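Local atomic coordinates of heme utilization carrier protein (Escherichia coli O157:H7, PDB entry 6U9J), a protein that probably carries heme in the cytosol and is thought to act alongside anaerobic heme degradation, which yields anaerobilin. Residues D115-L120 and S148-L153; T14-A19 and M129-L134; S76-H81 and N85-H90; E5-E10 and L27-N32. All coordinates share one frame; numbering follows the deposited sequence. Where two conformers were deposited one is given.

Interaction 1 (D115-L120 and S148-L153)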
loop_
_atom_site.group_PDB
_atom_site.type_symbol
_atom_site.label_atom_id
_atom_site.label_comp_id
_atom_site.label_asym_id
_atom_site.label_seq_id
_atom_site.Cartn_x
_atom_site.Cartn_y
_atom_site.Cartn_z
ATOM N N ASP A 115 -15.309 -1.464 -18.829
ATOM C CA ASP A 115 -16.193 -1.742 -17.699
ATOM C C ASP A 115 -15.349 -2.014 -16.459
ATOM O O ASP A 115 -14.375 -2.768 -16.517
ATOM C CB ASP A 115 -17.082 -2.962 -17.973
ATOM C CG ASP A 115 -18.363 -2.629 -18.740
ATOM O OD1 ASP A 115 -18.561 -1.464 -19.141
ATOM O OD2 ASP A 115 -19.170 -3.569 -18.928
ATOM N N THR A 116 -15.723 -1.401 -15.334
ATOM C CA THR A 116 -15.032 -1.601 -14.060
ATOM C C THR A 116 -16.050 -1.766 -12.950
ATOM O O THR A 116 -17.155 -1.226 -13.011
ATOM C CB THR A 116 -14.124 -0.430 -13.660
ATOM O OG1 THR A 116 -14.934 0.697 -13.305
ATOM C CG2 THR A 116 -13.128 -0.065 -14.767
ATOM N N ALA A 117 -15.656 -2.491 -11.907
ATOM C CA ALA A 117 -16.501 -2.682 -10.742
ATOM C C ALA A 117 -15.579 -2.636 -9.542
ATOM O O ALA A 117 -14.598 -3.382 -9.501
ATOM C CB ALA A 117 -17.252 -4.015 -10.787
ATOM N N SER A 118 -15.851 -1.724 -8.621
ATOM C CA SER A 118 -14.912 -1.472 -7.541
ATOM C C SER A 118 -15.633 -1.288 -6.217
ATOM O O SER A 118 -16.817 -0.943 -6.158
ATOM C CB SER A 118 -14.066 -0.223 -7.829
ATOM O OG SER A 118 -14.873 0.932 -7.913
ATOM N N ILE A 119 -14.883 -1.529 -5.140
ATOM C CA ILE A 119 -15.304 -1.226 -3.775
ATOM C C ILE A 119 -14.324 -0.212 -3.212
ATOM O O ILE A 119 -13.116 -0.454 -3.226
ATOM C CB ILE A 119 -15.338 -2.490 -2.914
ATOM C CG1 ILE A 119 -16.279 -3.506 -3.538
ATOM C CG2 ILE A 119 -15.733 -2.170 -1.454
ATOM C CD1 ILE A 119 -16.163 -4.874 -2.948
ATOM N N LEU A 120 -14.836 0.920 -2.744
ATOM C CA LEU A 120 -14.024 1.987 -2.174
ATOM C C LEU A 120 -14.321 2.079 -0.688
ATOM O O LEU A 120 -15.488 2.125 -0.286
ATOM C CB LEU A 120 -14.308 3.336 -2.835
ATOM C CG LEU A 120 -13.419 3.722 -4.012
ATOM C CD1 LEU A 120 -13.404 2.607 -5.042
ATOM C CD2 LEU A 120 -13.927 5.013 -4.627
ATOM N N SER A 148 -21.480 -10.997 -11.108
ATOM C CA SER A 148 -22.744 -11.451 -10.541
ATOM C C SER A 148 -22.717 -11.408 -9.012
ATOM O O SER A 148 -23.662 -10.926 -8.378
ATOM C CB SER A 148 -23.055 -12.863 -11.028
ATOM O OG SER A 148 -24.328 -13.280 -10.559
ATOM N N ALA A 149 -21.627 -11.885 -8.409
ATOM C CA ALA A 149 -21.519 -11.865 -6.950
ATOM C C ALA A 149 -21.477 -10.434 -6.415
ATOM O O ALA A 149 -22.076 -10.124 -5.376
ATOM C CB ALA A 149 -20.276 -12.644 -6.533
ATOM N N PHE A 150 -20.784 -9.543 -7.126
ATOM C CA PHE A 150 -20.770 -8.130 -6.775
ATOM C C PHE A 150 -22.184 -7.549 -6.793
ATOM O O PHE A 150 -22.582 -6.818 -5.878
ATOM C CB PHE A 150 -19.813 -7.416 -7.751
ATOM C CG PHE A 150 -19.752 -5.920 -7.637
ATOM C CD1 PHE A 150 -20.665 -5.114 -8.320
ATOM C CD2 PHE A 150 -18.710 -5.308 -6.955
ATOM C CE1 PHE A 150 -20.572 -3.735 -8.242
ATOM C CE2 PHE A 150 -18.617 -3.928 -6.885
ATOM C CZ PHE A 150 -19.542 -3.144 -7.530
ATOM N N HIS A 151 -22.969 -7.866 -7.835
ATOM C CA HIS A 151 -24.347 -7.387 -7.890
ATOM C C HIS A 151 -25.192 -7.951 -6.754
ATOM O O HIS A 151 -26.062 -7.254 -6.217
ATOM C CB HIS A 151 -24.971 -7.755 -9.228
ATOM C CG HIS A 151 -24.473 -6.924 -10.361
ATOM N ND1 HIS A 151 -24.350 -7.415 -11.641
ATOM C CD2 HIS A 151 -24.065 -5.634 -10.406
ATOM C CE1 HIS A 151 -23.887 -6.462 -12.429
ATOM N NE2 HIS A 151 -23.717 -5.368 -11.713
ATOM N N THR A 152 -24.954 -9.209 -6.381
ATOM C CA THR A 152 -25.669 -9.784 -5.239
ATOM C C THR A 152 -25.357 -9.030 -3.950
ATOM O O THR A 152 -26.258 -8.753 -3.149
ATOM C CB THR A 152 -25.319 -11.267 -5.115
ATOM O OG1 THR A 152 -25.820 -11.959 -6.264
ATOM C CG2 THR A 152 -25.939 -11.882 -3.865
ATOM N N LEU A 153 -24.093 -8.668 -3.743
ATOM C CA LEU A 153 -23.737 -7.919 -2.540
ATOM C C LEU A 153 -24.362 -6.531 -2.552
ATOM O O LEU A 153 -24.895 -6.074 -1.536
ATOM C CB LEU A 153 -22.221 -7.817 -2.413
ATOM C CG LEU A 153 -21.668 -6.900 -1.308
ATOM C CD1 LEU A 153 -22.127 -7.316 0.112
ATOM C CD2 LEU A 153 -20.145 -6.863 -1.383
#
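Phe150 reaches from helix 144-157 to strand 114-122 and carries nearly all of this contact. Its CB leaves the helix toward the strand. CG is anti to the backbone N (chi1 175°), which sends the ring straight out from the helix to lie against the strand. The ring then meets three residues in a row with its outer atoms. CZ lies 4.1 Å from Ala117 CB. That methyl sits almost exactly over the middle of one ring face, 4.0 Å from Ala117 CB to the Phe150 ring centroid and only 8° off the normal. This is a CH-pi contact. CE2, further round the ring, comes 3.6 Å from Ser118 O. This carbonyl oxygen lies at the ring edge, near its plane, where the weakly positive ring hydrogens are found. The same CE2 is 4.1 Å from Ile119 CG1, which approaches obliquely. Ile119 starts off to one side, but its outer atoms bend back to the helix. No hydrogen bond crosses the contact. The short segments run at 45° to each other, with their axes 10.1 Å apart at the closest point. Ala117 and Ile119 hydrogen-bond through their backbones to Leu134 and Ile132, and Ser118 to Ile107 of strand 103-111. The helix therefore packs on an interior strand of the six-stranded antiparallel sheet. Helix 44-51 covers Ile119 next to it, through Val47 and Val51.

Interaction 2 (T14-A19 and M129-L134)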
loop_
_atom_site.group_PDB
_atom_site.type_symbol
_atom_site.label_atom_id
_atom_site.label_comp_id
_atom_site.label_asym_id
_atom_site.label_seq_id
_atom_site.Cartn_x
_atom_site.Cartn_y
_atom_site.Cartn_z
ATOM N N THR A 14 -10.163 9.522 -14.060
ATOM C CA THR A 14 -10.406 9.043 -12.706
ATOM C C THR A 14 -11.414 9.933 -11.981
ATOM O O THR A 14 -11.669 11.076 -12.362
ATOM C CB THR A 14 -9.104 8.991 -11.913
ATOM O OG1 THR A 14 -8.602 10.324 -11.744
ATOM C CG2 THR A 14 -8.065 8.130 -12.629
ATOM N N LEU A 15 -11.987 9.389 -10.904
ATOM C CA LEU A 15 -12.957 10.137 -10.112
ATOM C C LEU A 15 -12.303 11.148 -9.175
ATOM O O LEU A 15 -12.958 12.116 -8.773
ATOM C CB LEU A 15 -13.831 9.175 -9.301
ATOM C CG LEU A 15 -14.707 8.203 -10.092
ATOM C CD1 LEU A 15 -15.517 7.343 -9.143
ATOM C CD2 LEU A 15 -15.615 8.961 -11.054
ATOM N N GLU A 16 -11.035 10.949 -8.816
ATOM C CA GLU A 16 -10.343 11.945 -8.003
ATOM C C GLU A 16 -10.136 13.238 -8.779
ATOM O O GLU A 16 -10.239 14.332 -8.210
ATOM C CB GLU A 16 -9.003 11.391 -7.518
ATOM C CG GLU A 16 -9.126 10.318 -6.445
ATOM C CD GLU A 16 -9.318 8.925 -7.029
ATOM O OE1 GLU A 16 -9.262 7.944 -6.257
ATOM O OE2 GLU A 16 -9.517 8.802 -8.260
ATOM N N VAL A 17 -9.853 13.130 -10.081
ATOM C CA VAL A 17 -9.725 14.323 -10.909
ATOM C C VAL A 17 -11.034 15.105 -10.915
ATOM O O VAL A 17 -11.035 16.342 -10.877
ATOM C CB VAL A 17 -9.274 13.934 -12.330
ATOM C CG1 VAL A 17 -9.518 15.069 -13.311
ATOM C CG2 VAL A 17 -7.798 13.534 -12.330
ATOM N N VAL A 18 -12.169 14.401 -10.920
ATOM C CA VAL A 18 -13.464 15.077 -10.834
ATOM C C VAL A 18 -13.595 15.808 -9.506
ATOM O O VAL A 18 -14.057 16.953 -9.449
ATOM C CB VAL A 18 -14.617 14.079 -11.032
ATOM C CG1 VAL A 18 -15.947 14.770 -10.786
ATOM C CG2 VAL A 18 -14.570 13.472 -12.422
ATOM N N ALA A 19 -13.230 15.142 -8.407
ATOM C CA ALA A 19 -13.255 15.819 -7.115
ATOM C C ALA A 19 -12.250 16.963 -7.083
ATOM O O ALA A 19 -12.554 18.045 -6.568
ATOM C CB ALA A 19 -12.982 14.826 -5.983
ATOM N N MET A 129 -9.302 5.184 1.576
ATOM C CA MET A 129 -8.214 4.522 2.282
ATOM C C MET A 129 -7.820 3.195 1.652
ATOM O O MET A 129 -6.708 2.716 1.892
ATOM C CB MET A 129 -8.559 4.309 3.770
ATOM C CG MET A 129 -10.027 4.132 4.094
ATOM S SD MET A 129 -10.310 3.876 5.870
ATOM C CE MET A 129 -9.510 2.323 5.935
ATOM N N LEU A 130 -8.668 2.625 0.798
ATOM C CA LEU A 130 -8.370 1.335 0.198
ATOM C C LEU A 130 -9.348 1.149 -0.944
ATOM O O LEU A 130 -10.460 1.666 -0.886
ATOM C CB LEU A 130 -8.511 0.199 1.216
ATOM C CG LEU A 130 -7.910 -1.131 0.788
ATOM C CD1 LEU A 130 -6.387 -1.072 0.785
ATOM C CD2 LEU A 130 -8.411 -2.236 1.702
ATOM N N LYS A 131 -8.922 0.434 -1.988
ATOM C CA LYS A 131 -9.800 0.087 -3.098
ATOM C C LYS A 131 -9.648 -1.390 -3.421
ATOM O O LYS A 131 -8.549 -1.943 -3.329
ATOM C CB LYS A 131 -9.481 0.919 -4.363
ATOM C CG LYS A 131 -9.652 2.425 -4.188
ATOM C CD LYS A 131 -9.507 3.160 -5.517
ATOM C CE LYS A 131 -9.611 4.663 -5.336
ATOM N NZ LYS A 131 -9.617 5.351 -6.672
ATOM N N ILE A 132 -10.748 -2.039 -3.783
ATOM C CA ILE A 132 -10.723 -3.394 -4.328
ATOM C C ILE A 132 -11.405 -3.362 -5.684
ATOM O O ILE A 132 -12.521 -2.847 -5.800
ATOM C CB ILE A 132 -11.420 -4.405 -3.407
ATOM C CG1 ILE A 132 -10.734 -4.447 -2.037
ATOM C CG2 ILE A 132 -11.404 -5.795 -4.035
ATOM C CD1 ILE A 132 -11.520 -5.248 -1.020
ATOM N N PHE A 133 -10.744 -3.919 -6.701
ATOM C CA PHE A 133 -11.273 -3.993 -8.057
ATOM C C PHE A 133 -11.518 -5.442 -8.446
ATOM O O PHE A 133 -10.721 -6.318 -8.118
ATOM C CB PHE A 133 -10.294 -3.371 -9.062
ATOM C CG PHE A 133 -10.160 -1.894 -8.933
ATOM C CD1 PHE A 133 -9.227 -1.343 -8.068
ATOM C CD2 PHE A 133 -10.958 -1.045 -9.693
ATOM C CE1 PHE A 133 -9.102 0.034 -7.948
ATOM C CE2 PHE A 133 -10.836 0.337 -9.579
ATOM C CZ PHE A 133 -9.910 0.874 -8.705
ATOM N N LEU A 134 -12.584 -5.692 -9.205
ATOM C CA LEU A 134 -12.845 -7.055 -9.642
ATOM C C LEU A 134 -11.773 -7.529 -10.611
ATOM O O LEU A 134 -11.148 -6.734 -11.316
ATOM C CB LEU A 134 -14.204 -7.158 -10.318
ATOM C CG LEU A 134 -15.423 -7.138 -9.420
ATOM C CD1 LEU A 134 -16.634 -7.645 -10.195
ATOM C CD2 LEU A 134 -15.205 -7.974 -8.178
#
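Glu16 and Lys131 form a salt bridge between the N-terminal helical region and the six-stranded antiparallel sheet. Glu16 lies in the first turn of helix 15-22, and Lys131 is on strand 128-133. The two side chains come from opposite directions and meet at their charged ends. Lys131, extended beyond CG, crosses about half of the gap. Glu16 is bent at chi2 (86°), which turns its carboxylate toward the lysine. Lys131 NZ donates to Glu16 OE1 at 2.6 Å, a short bond. Glu16 OE2 is much further from Lys131 NZ, at 3.8 Å, and the grip is one-sided. The bridge gives Lys131 NZ a charged acceptor, and Glu16 OE1 a donor. Within the strand, backbone groups are satisfied by its neighbours: Lys131 bonds to Leu60 on one side, and Met129 and Leu130 bond to Phe121 on the other. The latter pairing is a classic beta bulge, with two residues opposite one. Met129 and Leu130 also pack on Asp65 and Leu68 of the second subunit. On the helix side, Ala19 N donates to Leu15 O at 3.1 Å. Thr14 is the N-cap: its OG1 accepts a weak bond from Val17 N at 3.5 Å and so gives that N-H at the helix start an acceptor. In the salt bridge, Glu16 OE1 receives Lys131 NZ on its syn lone pair.

Interaction 3 (S76-H81 and N85-H90)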
loop_
_atom_site.group_PDB
_atom_site.type_symbol
_atom_site.label_atom_id
_atom_site.label_comp_id
_atom_site.label_asym_id
_atom_site.label_seq_id
_atom_site.Cartn_x
_atom_site.Cartn_y
_atom_site.Cartn_z
ATOM N N SER A 76 -8.637 -13.193 4.848
ATOM C CA SER A 76 -9.504 -12.965 5.986
ATOM C C SER A 76 -8.757 -12.172 7.058
ATOM O O SER A 76 -7.529 -12.024 7.023
ATOM C CB SER A 76 -9.984 -14.293 6.566
ATOM O OG SER A 76 -8.947 -14.931 7.293
ATOM N N GLY A 77 -9.510 -11.648 8.021
ATOM C CA GLY A 77 -8.883 -10.896 9.087
ATOM C C GLY A 77 -9.659 -10.994 10.383
ATOM O O GLY A 77 -10.763 -11.541 10.435
ATOM N N PHE A 78 -9.062 -10.439 11.432
ATOM C CA PHE A 78 -9.679 -10.409 12.752
ATOM C C PHE A 78 -9.439 -9.047 13.383
ATOM O O PHE A 78 -8.406 -8.412 13.148
ATOM C CB PHE A 78 -9.122 -11.526 13.665
ATOM C CG PHE A 78 -7.630 -11.461 13.873
ATOM C CD1 PHE A 78 -6.759 -12.016 12.940
ATOM C CD2 PHE A 78 -7.101 -10.836 14.993
ATOM C CE1 PHE A 78 -5.388 -11.944 13.119
ATOM C CE2 PHE A 78 -5.721 -10.766 15.194
ATOM C CZ PHE A 78 -4.865 -11.328 14.262
ATOM N N HIS A 79 -10.396 -8.605 14.202
ATOM C CA HIS A 79 -10.291 -7.328 14.893
ATOM C C HIS A 79 -9.576 -7.507 16.230
ATOM O O HIS A 79 -9.878 -8.443 16.976
ATOM C CB HIS A 79 -11.675 -6.719 15.125
ATOM C CG HIS A 79 -12.392 -6.341 13.863
ATOM N ND1 HIS A 79 -12.246 -5.110 13.270
ATOM C CD2 HIS A 79 -13.293 -7.021 13.118
ATOM C CE1 HIS A 79 -13.009 -5.054 12.186
ATOM N NE2 HIS A 79 -13.646 -6.203 12.069
ATOM N N ARG A 80 -8.647 -6.600 16.534
ATOM C CA ARG A 80 -7.954 -6.602 17.831
ATOM C C ARG A 80 -7.434 -5.199 18.104
ATOM O O ARG A 80 -6.662 -4.657 17.305
ATOM C CB ARG A 80 -6.817 -7.622 17.827
ATOM C CG ARG A 80 -6.310 -8.021 19.224
ATOM C CD ARG A 80 -5.003 -8.791 19.092
ATOM N NE ARG A 80 -4.316 -8.927 20.373
ATOM C CZ ARG A 80 -4.412 -9.991 21.158
ATOM N NH1 ARG A 80 -5.164 -11.018 20.788
ATOM N NH2 ARG A 80 -3.745 -10.027 22.311
ATOM N N HIS A 81 -7.870 -4.600 19.218
ATOM C CA HIS A 81 -7.359 -3.304 19.675
ATOM C C HIS A 81 -7.486 -2.215 18.615
ATOM O O HIS A 81 -6.598 -1.373 18.451
ATOM C CB HIS A 81 -5.903 -3.418 20.130
ATOM C CG HIS A 81 -5.728 -4.183 21.400
ATOM N ND1 HIS A 81 -6.499 -3.949 22.518
ATOM C CD2 HIS A 81 -4.864 -5.170 21.736
ATOM C CE1 HIS A 81 -6.126 -4.768 23.484
ATOM N NE2 HIS A 81 -5.137 -5.518 23.036
ATOM N N ASN A 85 -6.748 -7.058 11.419
ATOM C CA ASN A 85 -5.456 -7.668 11.152
ATOM C C ASN A 85 -5.637 -8.790 10.151
ATOM O O ASN A 85 -6.392 -9.732 10.399
ATOM C CB ASN A 85 -4.858 -8.185 12.459
ATOM C CG ASN A 85 -4.738 -7.099 13.479
ATOM O OD1 ASN A 85 -5.358 -7.158 14.542
ATOM N ND2 ASN A 85 -3.945 -6.086 13.171
ATOM N N LEU A 86 -4.963 -8.676 9.011
ATOM C CA LEU A 86 -5.131 -9.654 7.953
ATOM C C LEU A 86 -4.346 -10.917 8.264
ATOM O O LEU A 86 -3.228 -10.858 8.790
ATOM C CB LEU A 86 -4.673 -9.070 6.615
ATOM C CG LEU A 86 -5.437 -7.822 6.173
ATOM C CD1 LEU A 86 -5.024 -7.390 4.743
ATOM C CD2 LEU A 86 -6.931 -8.048 6.257
ATOM N N ARG A 87 -4.943 -12.068 7.943
ATOM C CA ARG A 87 -4.231 -13.346 7.971
ATOM C C ARG A 87 -3.711 -13.601 6.566
ATOM O O ARG A 87 -4.284 -14.334 5.765
ATOM C CB ARG A 87 -5.135 -14.486 8.432
ATOM C CG ARG A 87 -5.994 -14.230 9.651
ATOM C CD ARG A 87 -6.757 -15.516 9.981
ATOM N NE ARG A 87 -7.529 -15.415 11.215
ATOM C CZ ARG A 87 -8.777 -14.964 11.266
ATOM N NH1 ARG A 87 -9.414 -14.898 12.427
ATOM N NH2 ARG A 87 -9.381 -14.562 10.151
ATOM N N GLY A 88 -2.584 -12.941 6.255
ATOM C CA GLY A 88 -2.035 -13.008 4.920
ATOM C C GLY A 88 -1.567 -14.407 4.586
ATOM O O GLY A 88 -0.633 -14.922 5.219
ATOM N N LYS A 89 -2.197 -15.032 3.593
ATOM C CA LYS A 89 -1.872 -16.401 3.211
ATOM C C LYS A 89 -0.893 -16.446 2.042
ATOM O O LYS A 89 0.239 -16.915 2.196
ATOM C CB LYS A 89 -3.161 -17.165 2.874
ATOM C CG LYS A 89 -3.181 -18.599 3.384
ATOM C CD LYS A 89 -4.356 -19.374 2.809
ATOM C CE LYS A 89 -4.055 -19.876 1.405
ATOM N NZ LYS A 89 -5.250 -20.492 0.760
ATOM N N HIS A 90 -1.304 -15.946 0.875
ATOM C CA HIS A 90 -0.529 -16.069 -0.353
ATOM C C HIS A 90 0.258 -14.806 -0.692
ATOM O O HIS A 90 0.487 -14.522 -1.870
ATOM C CB HIS A 90 -1.448 -16.445 -1.517
HETATM O O HOH W 1 -6.744 -15.491 4.894
#
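Phe78 and Ser76 both have chi1 near +60°, and this brings their side chains up to Asn85 and Arg87 across a beta hairpin. Phe78 CG lies between its own backbone N and carbonyl carbon (chi1 59°), which lays the ring over Asn85 CB on the partner strand. Arg87 runs extended from CG to NE and carries its guanidinium back over the hairpin. Asn85 CB sits over one face of the Phe78 ring, offset toward the rim. This is a CH-pi contact, with Asn85 CB 3.8 Å from the Phe78 ring centroid. Phe78 CD1 in turn lies over one face of the Arg87 guanidinium, whose plane is turned 42° from the ring. Close to the guanidinium plane, Arg87 NH2 donates to Ser76 OG at 2.9 Å. Phe78 and Asn85 are an antiparallel hydrogen-bonded pair. Phe78 N donates to Asn85 O at 2.9 Å, and Asn85 N to Phe78 O at 2.8 Å. Gly77 faces Leu86 in a non-hydrogen-bonded pair, with their CA atoms 4.1 Å apart. Arg87 N then donates to Ser76 O at 2.7 Å and extends the ladder. A water bridges Ser76 N and Arg87 O. Leu86 continues the small sheet by a backbone bond to Gly94. Arg87 thus grips Ser76 through both backbone and side chain. Backbone bonds, one guanidinium-hydroxyl bond and CH-pi packing together hold the hairpin at the surface.

Interaction 4 (E5-E10 and L27-N32)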
loop_
_atom_site.group_PDB
_atom_site.type_symbol
_atom_site.label_atom_id
_atom_site.label_comp_id
_atom_site.label_asym_id
_atom_site.label_seq_id
_atom_site.Cartn_x
_atom_site.Cartn_y
_atom_site.Cartn_z
ATOM N N GLU A 5 -25.222 16.600 -12.616
ATOM C CA GLU A 5 -25.429 16.719 -14.056
ATOM C C GLU A 5 -24.158 16.370 -14.818
ATOM O O GLU A 5 -24.208 15.660 -15.828
ATOM C CB GLU A 5 -25.905 18.134 -14.398
ATOM C CG GLU A 5 -27.204 18.525 -13.701
ATOM C CD GLU A 5 -27.659 19.936 -14.043
ATOM O OE1 GLU A 5 -28.865 20.227 -13.881
ATOM O OE2 GLU A 5 -26.814 20.752 -14.468
ATOM N N PHE A 6 -23.005 16.836 -14.332
ATOM C CA PHE A 6 -21.740 16.519 -14.987
ATOM C C PHE A 6 -21.483 15.016 -15.014
ATOM O O PHE A 6 -20.966 14.489 -16.004
ATOM C CB PHE A 6 -20.596 17.246 -14.281
ATOM C CG PHE A 6 -19.233 16.929 -14.837
ATOM C CD1 PHE A 6 -18.848 17.404 -16.080
ATOM C CD2 PHE A 6 -18.333 16.161 -14.111
ATOM C CE1 PHE A 6 -17.597 17.114 -16.594
ATOM C CE2 PHE A 6 -17.080 15.866 -14.619
ATOM C CZ PHE A 6 -16.710 16.346 -15.861
ATOM N N LEU A 7 -21.843 14.305 -13.941
ATOM C CA LEU A 7 -21.532 12.882 -13.866
ATOM C C LEU A 7 -22.488 12.013 -14.674
ATOM O O LEU A 7 -22.158 10.853 -14.950
ATOM C CB LEU A 7 -21.524 12.416 -12.409
ATOM C CG LEU A 7 -20.332 12.922 -11.596
ATOM C CD1 LEU A 7 -20.475 12.529 -10.121
ATOM C CD2 LEU A 7 -19.036 12.396 -12.188
ATOM N N LYS A 8 -23.646 12.540 -15.079
ATOM C CA LYS A 8 -24.580 11.731 -15.856
ATOM C C LYS A 8 -24.044 11.346 -17.234
ATOM O O LYS A 8 -24.765 10.677 -17.980
ATOM C CB LYS A 8 -25.914 12.466 -16.021
ATOM C CG LYS A 8 -26.552 12.896 -14.712
ATOM C CD LYS A 8 -28.023 13.253 -14.858
ATOM C CE LYS A 8 -28.916 12.171 -14.274
ATOM N NZ LYS A 8 -30.360 12.500 -14.427
ATOM N N THR A 9 -22.804 11.718 -17.587
ATOM C CA THR A 9 -22.298 11.474 -18.933
ATOM C C THR A 9 -20.866 10.926 -18.941
ATOM O O THR A 9 -20.169 11.023 -19.959
ATOM C CB THR A 9 -22.412 12.750 -19.782
ATOM O OG1 THR A 9 -22.374 12.411 -21.174
ATOM C CG2 THR A 9 -21.319 13.772 -19.437
ATOM N N GLU A 10 -20.426 10.331 -17.825
ATOM C CA GLU A 10 -19.187 9.560 -17.696
ATOM C C GLU A 10 -17.934 10.403 -17.925
ATOM O O GLU A 10 -17.595 10.723 -19.070
ATOM C CB GLU A 10 -19.187 8.366 -18.657
ATOM C CG GLU A 10 -18.093 7.310 -18.392
ATOM C CD GLU A 10 -18.238 6.585 -17.052
ATOM O OE1 GLU A 10 -17.608 7.018 -16.059
ATOM O OE2 GLU A 10 -18.975 5.571 -16.998
ATOM N N LEU A 27 -15.877 11.101 -1.914
ATOM C CA LEU A 27 -17.161 10.530 -1.510
ATOM C C LEU A 27 -18.332 11.283 -2.135
ATOM O O LEU A 27 -19.286 10.666 -2.622
ATOM C CB LEU A 27 -17.293 10.515 0.014
ATOM C CG LEU A 27 -18.624 9.960 0.536
ATOM C CD1 LEU A 27 -18.881 8.544 0.014
ATOM C CD2 LEU A 27 -18.641 9.981 2.053
ATOM N N GLU A 28 -18.288 12.616 -2.121
ATOM C CA GLU A 28 -19.393 13.365 -2.709
ATOM C C GLU A 28 -19.514 13.099 -4.207
ATOM O O GLU A 28 -20.627 13.007 -4.729
ATOM C CB GLU A 28 -19.236 14.861 -2.437
ATOM C CG GLU A 28 -20.527 15.639 -2.661
ATOM C CD GLU A 28 -21.612 15.263 -1.661
ATOM O OE1 GLU A 28 -22.802 15.243 -2.048
ATOM O OE2 GLU A 28 -21.273 14.978 -0.491
ATOM N N VAL A 29 -18.387 12.944 -4.905
ATOM C CA VAL A 29 -18.440 12.560 -6.316
ATOM C C VAL A 29 -19.088 11.189 -6.468
ATOM O O VAL A 29 -19.973 10.985 -7.304
ATOM C CB VAL A 29 -17.032 12.577 -6.930
ATOM C CG1 VAL A 29 -17.048 11.972 -8.345
ATOM C CG2 VAL A 29 -16.479 13.990 -6.938
ATOM N N VAL A 30 -18.656 10.226 -5.651
ATOM C CA VAL A 30 -19.171 8.870 -5.789
ATOM C C VAL A 30 -20.675 8.831 -5.541
ATOM O O VAL A 30 -21.404 8.085 -6.204
ATOM C CB VAL A 30 -18.401 7.921 -4.850
ATOM C CG1 VAL A 30 -19.163 6.625 -4.667
ATOM C CG2 VAL A 30 -17.014 7.648 -5.435
ATOM N N ARG A 31 -21.159 9.617 -4.574
ATOM C CA ARG A 31 -22.590 9.650 -4.286
ATOM C C ARG A 31 -23.399 10.095 -5.491
ATOM O O ARG A 31 -24.543 9.662 -5.664
ATOM C CB ARG A 31 -22.871 10.598 -3.124
ATOM C CG ARG A 31 -22.425 10.100 -1.777
ATOM C CD ARG A 31 -22.960 11.030 -0.705
ATOM N NE ARG A 31 -22.461 10.693 0.619
ATOM C CZ ARG A 31 -22.994 9.763 1.405
ATOM N NH1 ARG A 31 -22.471 9.538 2.600
ATOM N NH2 ARG A 31 -24.046 9.064 0.996
ATOM N N ASN A 32 -22.827 10.955 -6.325
ATOM C CA ASN A 32 -23.531 11.541 -7.455
ATOM C C ASN A 32 -23.330 10.769 -8.749
ATOM O O ASN A 32 -23.824 11.198 -9.798
ATOM C CB ASN A 32 -23.099 12.996 -7.623
ATOM C CG ASN A 32 -23.678 13.887 -6.552
ATOM O OD1 ASN A 32 -24.854 14.247 -6.602
ATOM N ND2 ASN A 32 -22.863 14.239 -5.567
#
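Leu7 carries this contact and has the most surface buried by it. It lies at the end of helix 3-7 and points at the C-terminal end of helix 26-31. CG is anti to the carbonyl carbon (chi1 -71°), and with the chain straight at chi2, CD1 is the atom that leads. CD1 meets both polar and apolar atoms of segment 27-32. It is 3.3 Å from Val29 O and 3.7 Å from Asn32 CB. It also touches the side chain of Val29, with Leu7 CD1 3.9 Å from Val29 CG1. Asn32 covers the leucine with its CB and backbone oxygen, while its amide turns back to the helix. There Asn32 ND2 donates to Glu28 O at 2.7 Å, a bond that helps to hold the amide. Asn32 N also bonds to Val29 O at 3.0 Å. No hydrogen bond crosses between the two segments. Asn32 also touches Leu3 and Gln4 of helix 3-7, and Val29 packs on Val18 and Ala19 of helix 15-22. Further along, Glu10 makes a salt bridge with Arg109 of strand 103-111. This is leucine-centred packing of short helices in the N-terminal helical cluster beside the beta sheet.

In the fold
Interactions 1, 2 and 4 lie close together, while interaction 3 stands apart. Interactions 1 and 2 have centres about 14 Å apart and share the six-stranded sheet, where strands 114-122 and 128-133 are neighbours. Interactions 2 and 4, with centres about 13 Å apart, meet where helix 15-22 packs on helices 3-7 and 26-31. Interaction 4 also touches interaction 1, where Val30 packs on Leu120. Interaction 3 is a separate hairpin, its centre about 34 Å from that of interaction 4 and across the chain's centre. Interaction 2 crosses both 4 and 1 along the chain, and interaction 3 falls between its segments. Interaction 2 ties the N-terminal helices to the sheet, and interaction 1 ties helix 144-157 to it.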